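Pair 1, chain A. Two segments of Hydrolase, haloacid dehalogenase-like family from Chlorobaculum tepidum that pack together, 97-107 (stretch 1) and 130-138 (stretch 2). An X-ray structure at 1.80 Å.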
# COMPACT_ATOMS: atom_id res chain seq x y z
N GLY A 97 2.66 -16.86 3.50
CA GLY A 97 3.71 -16.55 4.49
C GLY A 97 3.61 -15.22 5.23
O GLY A 97 4.46 -14.89 6.06
N VAL A 98 2.56 -14.46 4.94
CA VAL A 98 2.44 -13.09 5.44
C VAL A 98 2.31 -13.02 6.97
O VAL A 98 3.02 -12.25 7.61
CB VAL A 98 1.27 -12.38 4.75
CG1 VAL A 98 0.82 -11.12 5.53
CG2 VAL A 98 1.64 -12.09 3.32
N ARG A 99 1.43 -13.82 7.56
CA ARG A 99 1.23 -13.74 9.01
C ARG A 99 2.51 -14.15 9.75
O ARG A 99 2.92 -13.51 10.71
CB ARG A 99 0.02 -14.55 9.49
CG ARG A 99 -0.37 -14.20 10.96
CD ARG A 99 -1.48 -15.05 11.55
NE ARG A 99 -2.65 -15.17 10.67
CZ ARG A 99 -3.66 -14.29 10.60
NH1 ARG A 99 -3.71 -13.21 11.38
NH2 ARG A 99 -4.64 -14.52 9.74
N GLU A 100 3.15 -15.21 9.26
CA GLU A 100 4.41 -15.72 9.79
C GLU A 100 5.50 -14.64 9.74
O GLU A 100 6.25 -14.47 10.70
CB GLU A 100 4.87 -16.95 9.01
CG GLU A 100 3.94 -18.17 9.10
CD GLU A 100 2.69 -18.10 8.19
OE1 GLU A 100 2.52 -17.14 7.38
OE2 GLU A 100 1.86 -19.03 8.30
N LEU A 101 5.55 -13.90 8.65
CA LEU A 101 6.58 -12.89 8.45
C LEU A 101 6.35 -11.70 9.39
O LEU A 101 7.29 -11.16 9.98
CB LEU A 101 6.57 -12.40 7.00
CG LEU A 101 7.56 -11.29 6.63
CD1 LEU A 101 8.99 -11.69 6.95
CD2 LEU A 101 7.42 -10.88 5.16
N LEU A 102 5.10 -11.28 9.51
CA LEU A 102 4.75 -10.15 10.36
C LEU A 102 4.97 -10.50 11.83
O LEU A 102 5.47 -9.67 12.57
CB LEU A 102 3.31 -9.71 10.08
CG LEU A 102 3.06 -9.05 8.72
CD1 LEU A 102 1.63 -8.61 8.55
CD2 LEU A 102 3.96 -7.87 8.47
N ASP A 103 4.65 -11.72 12.25
CA ASP A 103 5.00 -12.17 13.60
C ASP A 103 6.50 -12.11 13.88
O ASP A 103 6.90 -11.70 14.96
CB ASP A 103 4.59 -13.62 13.80
CG ASP A 103 3.13 -13.78 14.05
OD1 ASP A 103 2.47 -12.74 14.29
OD2 ASP A 103 2.65 -14.94 14.02
N ALA A 104 7.30 -12.58 12.92
CA ALA A 104 8.75 -12.61 13.04
C ALA A 104 9.33 -11.21 13.18
O ALA A 104 10.28 -11.00 13.94
CB ALA A 104 9.37 -13.32 11.84
N LEU A 105 8.78 -10.24 12.44
CA LEU A 105 9.25 -8.87 12.48
C LEU A 105 8.80 -8.11 13.72
O LEU A 105 9.57 -7.36 14.32
CB LEU A 105 8.78 -8.11 11.23
CG LEU A 105 9.48 -8.56 9.96
CD1 LEU A 105 8.70 -8.08 8.76
CD2 LEU A 105 10.94 -8.06 9.91
N SER A 106 7.55 -8.31 14.10
CA SER A 106 6.94 -7.49 15.13
C SER A 106 7.44 -7.86 16.53
O SER A 106 7.38 -7.05 17.43
CB SER A 106 5.42 -7.59 15.06
OG SER A 106 5.02 -8.91 15.31
N SER A 107 7.93 -9.09 16.68
CA SER A 107 8.51 -9.55 17.92
C SER A 107 9.92 -8.99 18.19
O SER A 107 10.43 -9.10 19.32
CB SER A 107 8.59 -11.07 17.88
OG SER A 107 9.61 -11.48 17.00
N LEU A 130 -9.83 -7.41 8.51
CA LEU A 130 -10.64 -8.60 8.19
C LEU A 130 -9.87 -9.89 8.47
O LEU A 130 -10.29 -10.67 9.29
CB LEU A 130 -11.22 -8.53 6.77
CG LEU A 130 -12.32 -7.49 6.64
CD1 LEU A 130 -12.70 -7.23 5.22
CD2 LEU A 130 -13.56 -7.91 7.43
N PRO A 131 -8.68 -10.07 7.87
CA PRO A 131 -7.85 -11.22 8.27
C PRO A 131 -7.02 -11.07 9.57
O PRO A 131 -6.27 -11.96 9.93
CB PRO A 131 -6.93 -11.40 7.05
CG PRO A 131 -6.76 -10.04 6.57
CD PRO A 131 -8.06 -9.33 6.78
N GLY A 132 -7.17 -9.96 10.29
CA GLY A 132 -6.55 -9.82 11.60
C GLY A 132 -5.06 -9.58 11.61
O GLY A 132 -4.35 -10.15 12.46
N ILE A 133 -4.58 -8.76 10.66
CA ILE A 133 -3.18 -8.37 10.64
C ILE A 133 -2.99 -6.84 10.70
O ILE A 133 -1.91 -6.35 10.41
CB ILE A 133 -2.41 -8.92 9.38
CG1 ILE A 133 -3.04 -8.43 8.09
CG2 ILE A 133 -2.38 -10.44 9.39
CD1 ILE A 133 -2.12 -8.57 6.95
N ASP A 134 -4.02 -6.10 11.06
CA ASP A 134 -3.90 -4.63 11.19
C ASP A 134 -3.06 -4.25 12.41
O ASP A 134 -2.32 -3.25 12.40
CB ASP A 134 -5.30 -4.00 11.27
CG ASP A 134 -5.27 -2.49 11.47
OD1 ASP A 134 -4.81 -1.78 10.56
OD2 ASP A 134 -5.72 -2.01 12.53
N HIS A 135 -3.22 -5.04 13.48
CA HIS A 135 -2.58 -4.80 14.78
C HIS A 135 -1.03 -4.70 14.69
O HIS A 135 -0.38 -4.05 15.52
CB HIS A 135 -3.05 -5.87 15.79
CG HIS A 135 -2.57 -7.25 15.46
ND1 HIS A 135 -1.33 -7.70 15.85
CD2 HIS A 135 -3.13 -8.24 14.73
CE1 HIS A 135 -1.15 -8.92 15.38
NE2 HIS A 135 -2.21 -9.26 14.68
N TYR A 136 -0.44 -5.27 13.64
CA TYR A 136 1.00 -5.20 13.46
C TYR A 136 1.53 -3.79 13.08
O TYR A 136 2.73 -3.53 13.18
CB TYR A 136 1.46 -6.15 12.34
CG TYR A 136 1.28 -7.60 12.63
CD1 TYR A 136 2.11 -8.25 13.54
CD2 TYR A 136 0.28 -8.33 12.00
CE1 TYR A 136 1.93 -9.60 13.81
CE2 TYR A 136 0.11 -9.67 12.26
CZ TYR A 136 0.92 -10.30 13.15
OH TYR A 136 0.70 -11.63 13.40
N PHE A 137 0.66 -2.91 12.61
CA PHE A 137 1.10 -1.67 11.98
C PHE A 137 0.68 -0.40 12.76
O PHE A 137 -0.44 0.09 12.63
CB PHE A 137 0.56 -1.61 10.57
CG PHE A 137 1.03 -2.74 9.70
CD1 PHE A 137 2.30 -2.72 9.15
CD2 PHE A 137 0.20 -3.83 9.44
CE1 PHE A 137 2.74 -3.76 8.35
CE2 PHE A 137 0.62 -4.87 8.65
CZ PHE A 137 1.90 -4.84 8.08
N PRO A 138 1.59 0.14 13.58
CA PRO A 138 1.26 1.28 14.43
C PRO A 138 1.12 2.62 13.71
O PRO A 138 0.60 3.56 14.29
CB PRO A 138 2.44 1.30 15.43
CG PRO A 138 3.57 0.78 14.66
CD PRO A 138 3.00 -0.26 13.74
O HOH W 1 -1.90 -12.09 13.44

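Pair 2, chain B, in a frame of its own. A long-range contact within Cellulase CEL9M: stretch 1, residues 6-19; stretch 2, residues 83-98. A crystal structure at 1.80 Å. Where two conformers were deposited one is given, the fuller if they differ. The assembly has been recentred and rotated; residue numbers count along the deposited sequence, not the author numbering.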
# COMPACT_ATOMS: atom_id res chain seq x y z
N TYR B 6 18.57 -7.63 -4.50
CA TYR B 6 17.50 -6.71 -4.12
C TYR B 6 16.98 -5.93 -5.32
O TYR B 6 15.82 -5.52 -5.35
CB TYR B 6 17.99 -5.72 -3.07
CG TYR B 6 18.51 -6.36 -1.80
CD1 TYR B 6 17.67 -7.12 -0.98
CD2 TYR B 6 19.84 -6.23 -1.43
CE1 TYR B 6 18.15 -7.72 0.18
CE2 TYR B 6 20.33 -6.84 -0.27
CZ TYR B 6 19.48 -7.58 0.52
OH TYR B 6 19.97 -8.19 1.65
N SER B 7 17.84 -5.72 -6.31
CA SER B 7 17.48 -4.98 -7.52
C SER B 7 16.36 -5.66 -8.30
O SER B 7 15.38 -5.02 -8.68
CB SER B 7 18.71 -4.83 -8.42
OG SER B 7 18.40 -4.10 -9.59
N THR B 8 16.51 -6.96 -8.54
CA THR B 8 15.51 -7.72 -9.29
C THR B 8 14.22 -7.83 -8.49
O THR B 8 13.12 -7.77 -9.05
CB THR B 8 16.03 -9.13 -9.64
OG1 THR B 8 17.17 -9.01 -10.49
CG2 THR B 8 14.95 -9.93 -10.37
N ALA B 9 14.34 -7.99 -7.17
CA ALA B 9 13.15 -8.09 -6.33
C ALA B 9 12.37 -6.79 -6.40
O ALA B 9 11.14 -6.79 -6.47
CB ALA B 9 13.56 -8.38 -4.89
N LEU B 10 13.08 -5.66 -6.39
CA LEU B 10 12.43 -4.36 -6.47
C LEU B 10 11.64 -4.25 -7.77
O LEU B 10 10.46 -3.88 -7.75
CB LEU B 10 13.46 -3.23 -6.40
CG LEU B 10 12.88 -1.82 -6.55
CD1 LEU B 10 11.86 -1.55 -5.44
CD2 LEU B 10 14.00 -0.79 -6.49
N LYS B 11 12.28 -4.56 -8.89
CA LYS B 11 11.63 -4.50 -10.19
C LYS B 11 10.36 -5.34 -10.19
O LYS B 11 9.31 -4.90 -10.65
CB LYS B 11 12.56 -5.00 -11.30
CG LYS B 11 11.91 -4.96 -12.68
CD LYS B 11 12.76 -5.62 -13.76
CE LYS B 11 12.81 -7.13 -13.59
NZ LYS B 11 13.55 -7.79 -14.70
N ASP B 12 10.47 -6.57 -9.67
CA ASP B 12 9.32 -7.46 -9.63
C ASP B 12 8.19 -6.91 -8.75
O ASP B 12 7.03 -6.98 -9.14
CB ASP B 12 9.71 -8.84 -9.09
CG ASP B 12 10.60 -9.62 -10.04
OD1 ASP B 12 10.61 -9.32 -11.25
OD2 ASP B 12 11.27 -10.56 -9.57
N SER B 13 8.53 -6.38 -7.58
CA SER B 13 7.52 -5.86 -6.66
C SER B 13 6.72 -4.70 -7.25
O SER B 13 5.56 -4.49 -6.88
CB SER B 13 8.17 -5.44 -5.33
OG SER B 13 9.03 -4.32 -5.50
N ILE B 14 7.33 -3.96 -8.16
CA ILE B 14 6.65 -2.84 -8.81
C ILE B 14 5.77 -3.37 -9.93
O ILE B 14 4.65 -2.91 -10.14
CB ILE B 14 7.67 -1.85 -9.40
CG1 ILE B 14 8.49 -1.22 -8.27
CG2 ILE B 14 6.95 -0.78 -10.21
CD1 ILE B 14 9.72 -0.46 -8.76
N ILE B 15 6.30 -4.35 -10.67
CA ILE B 15 5.58 -4.97 -11.77
C ILE B 15 4.26 -5.61 -11.32
O ILE B 15 3.28 -5.61 -12.07
CB ILE B 15 6.46 -6.05 -12.45
CG1 ILE B 15 7.44 -5.37 -13.42
CG2 ILE B 15 5.61 -7.09 -13.16
CD1 ILE B 15 8.56 -6.28 -13.90
N PHE B 16 4.25 -6.13 -10.10
CA PHE B 16 3.05 -6.76 -9.55
C PHE B 16 1.78 -5.94 -9.76
O PHE B 16 0.74 -6.48 -10.12
CB PHE B 16 3.22 -6.99 -8.04
CG PHE B 16 1.93 -7.25 -7.33
CD1 PHE B 16 1.27 -8.46 -7.49
CD2 PHE B 16 1.35 -6.27 -6.52
CE1 PHE B 16 0.04 -8.69 -6.86
CE2 PHE B 16 0.13 -6.49 -5.89
CZ PHE B 16 -0.52 -7.70 -6.06
N PHE B 17 1.86 -4.64 -9.53
CA PHE B 17 0.69 -3.78 -9.66
C PHE B 17 -0.02 -3.85 -11.01
O PHE B 17 -1.22 -3.61 -11.09
CB PHE B 17 1.07 -2.35 -9.29
CG PHE B 17 1.40 -2.19 -7.83
CD1 PHE B 17 0.39 -2.07 -6.89
CD2 PHE B 17 2.72 -2.24 -7.39
CE1 PHE B 17 0.67 -2.01 -5.53
CE2 PHE B 17 3.02 -2.19 -6.03
CZ PHE B 17 2.00 -2.07 -5.10
N ASP B 18 0.72 -4.20 -12.06
CA ASP B 18 0.14 -4.33 -13.39
C ASP B 18 -0.97 -5.40 -13.39
O ASP B 18 -1.93 -5.31 -14.15
CB ASP B 18 1.21 -4.74 -14.41
CG ASP B 18 1.92 -3.55 -15.05
OD1 ASP B 18 1.71 -2.41 -14.58
OD2 ASP B 18 2.68 -3.76 -16.02
N ALA B 19 -0.84 -6.40 -12.52
CA ALA B 19 -1.83 -7.48 -12.47
C ALA B 19 -3.18 -7.04 -11.92
O ALA B 19 -4.19 -7.70 -12.16
CB ALA B 19 -1.29 -8.65 -11.64
N GLU B 83 16.99 7.55 -5.36
CA GLU B 83 18.24 7.05 -5.94
C GLU B 83 18.17 5.57 -6.25
O GLU B 83 18.71 5.11 -7.26
CB GLU B 83 19.41 7.30 -4.98
CG GLU B 83 19.77 8.77 -4.77
CD GLU B 83 18.62 9.58 -4.22
OE1 GLU B 83 18.04 9.18 -3.18
OE2 GLU B 83 18.29 10.63 -4.81
N SER B 84 17.51 4.81 -5.39
CA SER B 84 17.38 3.37 -5.58
C SER B 84 16.61 3.04 -6.85
O SER B 84 16.94 2.08 -7.55
CB SER B 84 16.69 2.72 -4.38
OG SER B 84 17.45 2.92 -3.20
N PHE B 85 15.58 3.82 -7.14
CA PHE B 85 14.78 3.59 -8.34
C PHE B 85 15.55 4.03 -9.59
O PHE B 85 15.55 3.33 -10.61
CB PHE B 85 13.45 4.34 -8.26
CG PHE B 85 12.53 3.86 -7.17
CD1 PHE B 85 12.71 4.29 -5.85
CD2 PHE B 85 11.50 2.97 -7.45
CE1 PHE B 85 11.86 3.85 -4.84
CE2 PHE B 85 10.65 2.52 -6.44
CZ PHE B 85 10.83 2.96 -5.13
N ASP B 86 16.21 5.18 -9.52
CA ASP B 86 16.98 5.67 -10.67
C ASP B 86 18.10 4.71 -11.05
O ASP B 86 18.23 4.34 -12.21
CB ASP B 86 17.60 7.04 -10.37
CG ASP B 86 16.58 8.16 -10.29
OD1 ASP B 86 15.48 8.02 -10.88
OD2 ASP B 86 16.88 9.18 -9.65
N ALA B 87 18.89 4.31 -10.06
CA ALA B 87 20.02 3.42 -10.28
C ALA B 87 19.65 2.06 -10.87
O ALA B 87 20.42 1.49 -11.65
CB ALA B 87 20.79 3.22 -8.98
N THR B 88 18.48 1.55 -10.51
CA THR B 88 18.03 0.25 -11.01
C THR B 88 17.13 0.36 -12.24
O THR B 88 16.63 -0.64 -12.73
CB THR B 88 17.28 -0.54 -9.92
OG1 THR B 88 16.18 0.24 -9.43
CG2 THR B 88 18.21 -0.88 -8.77
N GLY B 89 16.93 1.58 -12.72
CA GLY B 89 16.10 1.79 -13.89
C GLY B 89 14.62 1.48 -13.68
O GLY B 89 13.93 1.05 -14.61
N ASN B 90 14.13 1.70 -12.46
CA ASN B 90 12.73 1.44 -12.16
C ASN B 90 11.87 2.69 -11.96
O ASN B 90 10.66 2.58 -11.77
CB ASN B 90 12.62 0.56 -10.91
CG ASN B 90 12.99 -0.88 -11.19
OD1 ASN B 90 12.37 -1.53 -12.04
ND2 ASN B 90 13.99 -1.39 -10.49
N THR B 91 12.48 3.86 -12.03
CA THR B 91 11.74 5.10 -11.83
C THR B 91 10.59 5.31 -12.80
O THR B 91 9.50 5.71 -12.40
CB THR B 91 12.67 6.31 -11.89
OG1 THR B 91 13.71 6.16 -10.92
CG2 THR B 91 11.90 7.59 -11.60
N THR B 92 10.83 5.06 -14.08
CA THR B 92 9.80 5.25 -15.10
C THR B 92 8.57 4.39 -14.85
O THR B 92 7.44 4.88 -14.90
CB THR B 92 10.35 4.94 -16.50
OG1 THR B 92 11.43 5.83 -16.79
CG2 THR B 92 9.25 5.12 -17.55
N LYS B 93 8.78 3.10 -14.59
CA LYS B 93 7.68 2.19 -14.34
C LYS B 93 6.96 2.58 -13.05
O LYS B 93 5.73 2.58 -13.00
CB LYS B 93 8.20 0.75 -14.23
CG LYS B 93 7.11 -0.32 -14.10
CD LYS B 93 6.23 -0.37 -15.34
CE LYS B 93 5.19 -1.48 -15.22
NZ LYS B 93 4.32 -1.59 -16.43
N MET B 94 7.73 2.92 -12.02
CA MET B 94 7.15 3.32 -10.75
C MET B 94 6.20 4.51 -10.94
O MET B 94 5.10 4.53 -10.39
CB MET B 94 8.26 3.69 -9.76
CG MET B 94 7.75 4.09 -8.39
SD MET B 94 7.02 2.71 -7.49
CE MET B 94 7.17 3.31 -5.83
N LEU B 95 6.64 5.51 -11.70
CA LEU B 95 5.82 6.69 -11.95
C LEU B 95 4.54 6.34 -12.69
O LEU B 95 3.49 6.95 -12.46
CB LEU B 95 6.62 7.75 -12.72
CG LEU B 95 7.68 8.45 -11.88
CD1 LEU B 95 8.55 9.34 -12.76
CD2 LEU B 95 7.00 9.28 -10.80
N GLN B 96 4.61 5.35 -13.57
CA GLN B 96 3.43 4.93 -14.30
C GLN B 96 2.42 4.30 -13.33
O GLN B 96 1.23 4.58 -13.43
CB GLN B 96 3.80 3.92 -15.39
CG GLN B 96 4.83 4.46 -16.37
CD GLN B 96 5.04 3.55 -17.57
OE1 GLN B 96 5.14 2.33 -17.42
NE2 GLN B 96 5.11 4.14 -18.76
N GLN B 97 2.89 3.48 -12.40
CA GLN B 97 2.00 2.84 -11.43
C GLN B 97 1.33 3.91 -10.57
O GLN B 97 0.13 3.85 -10.30
CB GLN B 97 2.76 1.87 -10.52
CG GLN B 97 3.66 0.88 -11.25
CD GLN B 97 2.92 0.03 -12.26
OE1 GLN B 97 2.25 0.56 -13.15
NE2 GLN B 97 3.03 -1.28 -12.13
N LEU B 98 2.11 4.90 -10.16
CA LEU B 98 1.59 5.98 -9.33
C LEU B 98 0.57 6.84 -10.07
O LEU B 98 -0.48 7.18 -9.52
CB LEU B 98 2.75 6.85 -8.82
CG LEU B 98 3.61 6.16 -7.76
CD1 LEU B 98 4.92 6.92 -7.57
CD2 LEU B 98 2.84 6.08 -6.46
O HOH W 2 15.76 -3.58 -11.35
O HOH W 3 9.55 -2.45 -12.43

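In both pairs a helix packs against a segment that leaves helical geometry at a glycine and then continues along the helix in the same general direction, and 14 central residues superpose with an RMSD of 0.9 Å. Gly A132 and Gly B89 fall together, each with positive phi; in pair 2 the glycine completes a Schellman motif. Beyond it the two segments run alike for a few residues: Asp A134 to Phe A137 form a type I turn in pair 1, whereas in pair 2 a regular helix, 91-98, starts here and runs at 24° to helix 6-15, with the axes 10.1 Å apart at closest approach.

The best-matched position on the first helix is Leu A102 with Ile B14, whose CA atoms lie 0.3 Å apart. Both side chains point toward the other segment. Leu A102 lays its CB over the face of the Tyr A136 ring, 3.7 Å from the centroid, and its CD2 meets CZ of Phe A137 at 3.7 Å. Ile B14 sits as a knob among Phe B85, Lys B93, Met B94 and Gln B97, with its CD1 at the ring edge of Phe B85, 3.9 Å from CE2. At the matched positions Tyr A136 and Lys B93, then, Leu A102 CB lies over the tyrosine ring, while Ile B14 CG2 packs 3.9 Å from Lys B93 CG.

One turn earlier, Val A98 matches Leu B10. Val A98 CG1 reaches CD1 of Ile A133 at 4.1 Å; the counterpart of that isoleucine is Asn B90, whose ND2 lies 4.0 Å from Leu B10 CD2. The polar groups of Asn B90 are hydrogen-bonded: Asn B90 ND2 donates to Thr B88 OG1 (2.9 Å), and two waters link the asparagine side chain to Ser B7 O and Lys B11 O.

The basic residues Arg A99 and Lys B11 also coincide but behave differently. Arg A99 extends its guanidinium to the backbone carbonyls at and just before the glycine, where NH2 and NH1 donate to Pro A131 O at 3.0 and 3.2 Å, and NH1 adds a weak bond to Gly A132 O at 3.3 Å. The end of Lys B11 leads away, leaving its CG 3.5 Å from Asn B90 OD1.

Tyr A136 and Lys B93 match more loosely. The tyrosine contributes its ring, while the lysine reaches across to the first stretch in a salt bridge, NZ to Asp B18 OD2 at 2.8 Å. Gln B97 reinforces that end, its NE2 donating to Ile B14 O and Asp B18 OD1, both at 3.0 Å.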